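Local structure of putative cell filamentation protein (Bartonella quintana, 4N67) at residues L21-H25 and H71-E75; L133-F138 and A174-I178. The protein probably transfers AMP from ATP to target proteins (AMPylation) through its Fic domain, which binds ADP, and is a putative translocated Bep effector. The protein carries 2 engineered substitutions. Where two conformers were deposited one is given. Residues are numbered along the deposited sequence.

Contact 1: L21-H25 and H71-E75; sequences LKNKH and HKTFE. Engineered in segment 71-75: Lys72 (natural residue Asn).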
loop_
_atom_site.group_PDB
_atom_site.type_symbol
_atom_site.label_atom_id
_atom_site.label_comp_id
_atom_site.label_asym_id
_atom_site.label_seq_id
_atom_site.Cartn_x
_atom_site.Cartn_y
_atom_site.Cartn_z
ATOM N N LEU A 21 -13.497 0.619 13.941
ATOM C CA LEU A 21 -13.477 -0.487 12.998
ATOM C C LEU A 21 -13.494 -1.799 13.760
ATOM O O LEU A 21 -12.734 -1.965 14.723
ATOM C CB LEU A 21 -12.238 -0.446 12.124
ATOM C CG LEU A 21 -12.158 0.722 11.110
ATOM C CD1 LEU A 21 -10.764 0.901 10.527
ATOM C CD2 LEU A 21 -13.170 0.472 10.021
ATOM N N LYS A 22 -14.318 -2.728 13.300
ATOM C CA LYS A 22 -14.302 -4.082 13.819
ATOM C C LYS A 22 -12.866 -4.623 13.742
ATOM O O LYS A 22 -12.197 -4.520 12.722
ATOM C CB LYS A 22 -15.228 -4.979 12.999
ATOM C CG LYS A 22 -16.705 -4.663 13.145
ATOM C CD LYS A 22 -17.596 -5.518 12.260
ATOM C CE LYS A 22 -19.052 -5.077 12.378
ATOM N NZ LYS A 22 -19.893 -5.901 11.478
ATOM N N ASN A 23 -12.423 -5.255 14.819
ATOM C CA ASN A 23 -11.044 -5.718 14.897
ATOM C C ASN A 23 -10.956 -6.955 15.765
ATOM O O ASN A 23 -11.897 -7.295 16.489
ATOM C CB ASN A 23 -10.122 -4.618 15.431
ATOM C CG ASN A 23 -10.427 -4.246 16.872
ATOM O OD1 ASN A 23 -9.909 -4.854 17.815
ATOM N ND2 ASN A 23 -11.342 -3.295 17.075
ATOM N N LYS A 24 -9.801 -7.607 15.714
ATOM C CA LYS A 24 -9.586 -8.865 16.422
ATOM C C LYS A 24 -8.912 -8.694 17.779
ATOM O O LYS A 24 -8.716 -9.669 18.495
ATOM C CB LYS A 24 -8.765 -9.790 15.534
ATOM C CG LYS A 24 -9.560 -10.207 14.292
ATOM C CD LYS A 24 -8.734 -10.863 13.205
ATOM C CE LYS A 24 -7.984 -12.097 13.664
ATOM N NZ LYS A 24 -7.558 -12.903 12.487
ATOM N N HIS A 25 -8.604 -7.453 18.150
ATOM C CA HIS A 25 -7.839 -7.177 19.351
ATOM C C HIS A 25 -8.650 -7.019 20.618
ATOM O O HIS A 25 -8.073 -6.911 21.704
ATOM C CB HIS A 25 -7.025 -5.885 19.162
ATOM C CG HIS A 25 -5.955 -5.995 18.161
ATOM N ND1 HIS A 25 -4.938 -6.903 18.261
ATOM C CD2 HIS A 25 -5.763 -5.339 16.996
ATOM C CE1 HIS A 25 -4.121 -6.764 17.236
ATOM N NE2 HIS A 25 -4.608 -5.815 16.450
ATOM N N HIS A 71 -3.495 -9.221 9.326
ATOM C CA HIS A 71 -4.385 -10.323 9.680
ATOM C C HIS A 71 -4.653 -10.490 11.165
ATOM O O HIS A 71 -5.690 -11.022 11.523
ATOM C CB HIS A 71 -3.998 -11.651 9.061
ATOM C CG HIS A 71 -2.909 -12.343 9.761
ATOM N ND1 HIS A 71 -1.571 -12.063 9.581
ATOM C CD2 HIS A 71 -2.963 -13.384 10.631
ATOM C CE1 HIS A 71 -0.851 -12.879 10.331
ATOM N NE2 HIS A 71 -1.673 -13.690 10.965
ATOM N N LYS A 72 -3.745 -10.042 12.026
ATOM C CA LYS A 72 -4.029 -10.121 13.464
ATOM C C LYS A 72 -4.947 -8.989 13.922
ATOM O O LYS A 72 -5.477 -9.042 15.027
ATOM C CB LYS A 72 -2.740 -10.146 14.284
ATOM C CG LYS A 72 -1.944 -11.395 13.945
ATOM C CD LYS A 72 -0.628 -11.514 14.663
ATOM C CE LYS A 72 0.298 -12.483 13.921
ATOM N NZ LYS A 72 1.758 -12.244 14.121
ATOM N N THR A 73 -5.167 -7.992 13.066
ATOM C CA THR A 73 -6.011 -6.840 13.406
ATOM C C THR A 73 -7.384 -6.921 12.763
ATOM O O THR A 73 -8.391 -6.694 13.423
ATOM C CB THR A 73 -5.285 -5.532 12.969
ATOM O OG1 THR A 73 -4.028 -5.437 13.682
ATOM C CG2 THR A 73 -6.161 -4.289 13.168
ATOM N N PHE A 74 -7.446 -7.192 11.457
ATOM C CA PHE A 74 -8.701 -7.179 10.716
ATOM C C PHE A 74 -9.022 -8.535 10.086
ATOM O O PHE A 74 -8.144 -9.147 9.463
ATOM C CB PHE A 74 -8.651 -6.138 9.592
ATOM C CG PHE A 74 -8.491 -4.731 10.057
ATOM C CD1 PHE A 74 -9.380 -4.194 10.981
ATOM C CD2 PHE A 74 -7.444 -3.928 9.593
ATOM C CE1 PHE A 74 -9.258 -2.876 11.395
ATOM C CE2 PHE A 74 -7.315 -2.606 10.026
ATOM C CZ PHE A 74 -8.237 -2.089 10.925
ATOM N N GLU A 75 -10.292 -8.956 10.214
ATOM C CA GLU A 75 -10.773 -10.205 9.578
ATOM C C GLU A 75 -10.609 -10.177 8.060
ATOM O O GLU A 75 -10.345 -11.227 7.438
ATOM C CB GLU A 75 -12.229 -10.497 9.919
ATOM C CG GLU A 75 -12.459 -10.906 11.375
ATOM C CD GLU A 75 -13.919 -11.176 11.667
ATOM O OE1 GLU A 75 -14.582 -11.821 10.830
ATOM O OE2 GLU A 75 -14.394 -10.770 12.734
HETATM O O HOH W 1 -12.046 -7.280 11.788
#

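Contact 2: L133-F138 and A174-I178; sequences LSRQEF and AGYKI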
loop_
_atom_site.group_PDB
_atom_site.type_symbol
_atom_site.label_atom_id
_atom_site.label_comp_id
_atom_site.label_asym_id
_atom_site.label_seq_id
_atom_site.Cartn_x
_atom_site.Cartn_y
_atom_site.Cartn_z
ATOM N N LEU A 133 18.014 -0.798 -14.453
ATOM C CA LEU A 133 17.892 0.641 -14.582
ATOM C C LEU A 133 19.009 1.386 -13.881
ATOM O O LEU A 133 19.589 0.913 -12.883
ATOM C CB LEU A 133 16.548 1.125 -14.020
ATOM C CG LEU A 133 15.298 0.513 -14.653
ATOM C CD1 LEU A 133 14.041 1.022 -13.992
ATOM C CD2 LEU A 133 15.267 0.849 -16.139
ATOM N N SER A 134 19.259 2.587 -14.376
ATOM C CA SER A 134 20.094 3.539 -13.696
ATOM C C SER A 134 19.373 3.966 -12.426
ATOM O O SER A 134 18.142 3.804 -12.286
ATOM C CB SER A 134 20.379 4.764 -14.568
ATOM O OG SER A 134 19.250 5.628 -14.652
ATOM N N ARG A 135 20.126 4.558 -11.524
ATOM C CA ARG A 135 19.540 5.041 -10.278
ATOM C C ARG A 135 18.431 6.067 -10.501
ATOM O O ARG A 135 17.360 5.976 -9.882
ATOM C CB ARG A 135 20.616 5.677 -9.442
ATOM C CG ARG A 135 20.191 5.910 -8.029
ATOM C CD ARG A 135 21.395 6.311 -7.241
ATOM N NE ARG A 135 21.056 6.614 -5.873
ATOM C CZ ARG A 135 21.946 6.923 -4.941
ATOM N NH1 ARG A 135 23.244 7.008 -5.228
ATOM N NH2 ARG A 135 21.537 7.171 -3.716
ATOM N N GLN A 136 18.681 7.021 -11.391
ATOM C CA GLN A 136 17.689 8.058 -11.709
ATOM C C GLN A 136 16.433 7.419 -12.320
ATOM O O GLN A 136 15.314 7.741 -11.935
ATOM C CB GLN A 136 18.278 9.071 -12.694
ATOM N N GLU A 137 16.624 6.548 -13.299
ATOM C CA GLU A 137 15.509 5.833 -13.932
ATOM C C GLU A 137 14.720 4.987 -12.940
ATOM O O GLU A 137 13.481 4.910 -13.003
ATOM C CB GLU A 137 15.998 4.919 -15.029
ATOM C CG GLU A 137 16.486 5.721 -16.204
ATOM C CD GLU A 137 17.302 4.916 -17.163
ATOM O OE1 GLU A 137 17.564 3.702 -16.932
ATOM O OE2 GLU A 137 17.706 5.527 -18.171
ATOM N N PHE A 138 15.445 4.302 -12.064
ATOM C CA PHE A 138 14.777 3.453 -11.120
ATOM C C PHE A 138 13.865 4.316 -10.245
ATOM O O PHE A 138 12.694 3.976 -10.007
ATOM C CB PHE A 138 15.751 2.662 -10.254
ATOM C CG PHE A 138 15.042 1.860 -9.213
ATOM C CD1 PHE A 138 14.480 0.631 -9.526
ATOM C CD2 PHE A 138 14.845 2.374 -7.950
ATOM C CE1 PHE A 138 13.758 -0.087 -8.587
ATOM C CE2 PHE A 138 14.124 1.675 -7.003
ATOM C CZ PHE A 138 13.588 0.438 -7.325
ATOM N N ALA A 174 15.402 -5.532 -7.429
ATOM C CA ALA A 174 16.000 -4.760 -8.539
ATOM C C ALA A 174 17.380 -4.258 -8.193
ATOM O O ALA A 174 17.988 -3.582 -9.046
ATOM C CB ALA A 174 15.119 -3.588 -8.910
ATOM N N GLY A 175 17.852 -4.561 -6.978
ATOM C CA GLY A 175 19.176 -4.115 -6.503
ATOM C C GLY A 175 19.213 -2.766 -5.801
ATOM O O GLY A 175 20.280 -2.197 -5.620
ATOM N N TYR A 176 18.074 -2.263 -5.361
ATOM C CA TYR A 176 18.023 -0.950 -4.686
ATOM C C TYR A 176 17.374 -1.048 -3.314
ATOM O O TYR A 176 16.360 -1.756 -3.135
ATOM C CB TYR A 176 17.235 0.025 -5.546
ATOM C CG TYR A 176 17.962 0.466 -6.791
ATOM C CD1 TYR A 176 18.922 1.454 -6.716
ATOM C CD2 TYR A 176 17.722 -0.122 -8.056
ATOM C CE1 TYR A 176 19.623 1.875 -7.823
ATOM C CE2 TYR A 176 18.427 0.300 -9.167
ATOM C CZ TYR A 176 19.377 1.300 -9.055
ATOM O OH TYR A 176 20.124 1.745 -10.152
ATOM N N LYS A 177 17.941 -0.339 -2.337
ATOM C CA LYS A 177 17.366 -0.243 -1.016
ATOM C C LYS A 177 16.493 1.002 -0.994
ATOM O O LYS A 177 16.984 2.084 -1.225
ATOM C CB LYS A 177 18.440 -0.121 0.077
ATOM C CG LYS A 177 17.797 0.023 1.444
ATOM C CD LYS A 177 18.738 -0.126 2.616
ATOM C CE LYS A 177 17.962 0.031 3.914
ATOM N NZ LYS A 177 16.795 -0.875 4.021
ATOM N N ILE A 178 15.201 0.841 -0.701
ATOM C CA ILE A 178 14.263 1.973 -0.575
ATOM C C ILE A 178 13.924 2.064 0.903
ATOM O O ILE A 178 13.410 1.098 1.471
ATOM C CB ILE A 178 12.984 1.757 -1.405
ATOM C CG1 ILE A 178 13.325 1.613 -2.892
ATOM C CG2 ILE A 178 11.984 2.891 -1.163
ATOM C CD1 ILE A 178 12.119 1.321 -3.781
HETATM O O HOH W 2 17.279 -1.525 -11.670
#

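Contact 1: L21-H25 and H71-E75
Two irregular loops are joined here by side chains whose conformations bring polar atoms to the other loop. Asn23, with chi1 p, folds back along its own loop: OD1 accepts from His25 N at 2.9 Å, an Asx turn, while ND2 donates to Leu21 O at 3.0 Å. Asparagine suits this place because its short amide offers both donor and acceptor. The next residue is bonded across to the other segment, Lys24 N to Thr73 O (2.8 Å), and Asn23 CA adds a CA-H...O contact to Thr73 O at 3.2 Å. Lys24 runs m, t, p, t; its p kink at chi3 bends the long chain so that NZ reaches His71 O at 2.8 Å. His25, with chi1 m, hydrogen-bonds through NE2 to Thr73 OG1 (2.9 Å), the small hydroxyl that threonine offers, while Lys72 O lies over one face of the imidazole. Phe74 is buried, its bulk filling the interior where Leu21 CB packs against Phe74 CE1 at 3.9 Å. Two lysines lead their amines away: Lys22 forms a salt bridge with Asp89, and the engineered Lys72 one with Glu44. Water 1 links Glu75 N (2.9 Å) weakly to Lys22 O (2.9 Å). Two of the three direct hydrogen bonds accept on main-chain carbonyls, so much of the contact depends on the backbone path of 71-75, with His25 NE2 and Thr73 OG1 the exception.

Contact 2: L133-F138 and A174-I178
The start of one helix faces the turn that leads from another helix into strand 176-178. Leu133 and Ser134 have extended backbone angles, and the chain then enters helix 135-152, whose first turn holds Phe138 N to Ser134 O at 2.8 Å. In the other segment Gly175 takes a positive phi of 89° in a Schellman motif; glycine fits because a CB there would clash with the carbonyl oxygen of Ala174. The closest CA atoms across the gap, Leu133 with Ala174 and Arg135 with Tyr176, are 8.3 Å apart, so side chains must span it. Ser134 and Glu137 form a capping box: Ser134 OG accepts from Glu137 N at 3.1 Å, satisfying an amide with no earlier turn to bond to, and Ser134 N to Glu137 OE1 (3.3 Å) completes the box. This cap begins the long helix that, in the Fic fold, leads into the signature loop. Phe138 and Tyr176, both with CB directed toward the opposite segment, form an offset stack, centroids 4.4 Å apart and planes at 17°. The small methyl of Ala174 lets CB come to 3.8 Å from Phe138 CE1, and Ile178 CD1 reaches Phe138 CE2 at 3.8 Å. Tyrosine adds what phenylalanine could not: Tyr176 OH donates to Leu133 O at 2.9 Å. Water 2 accepts from Leu133 N (3.0 Å) and donates weakly to Ala174 O (3.4 Å). Arg135 extends past Tyr176 to hydrogen-bond through NH2 with Thr212 O, on the strand pairing with 176-178.

From the N terminus, the chain reaches 21-25 in the loop before helix 30-48, and contact 1 closes when helix 59-70 has ended, across a largely helical span of 45 residues. The chain then passes the hairpin of strands 85-86 and 92-93 and helix 112-126 before contact 2 opens at 133-138. That loop takes in most of helix 135-152, the Fic signature HPFRKGNGR and the following helix, closing at strand 176-178. The contacts are in series, neither nesting nor crossing, on opposite sides of the molecule. The centres of contacts 1 and 2 are 36 Å apart. Contact 1 ties two loops together; contact 2 joins the helix before the signature to the strand after it.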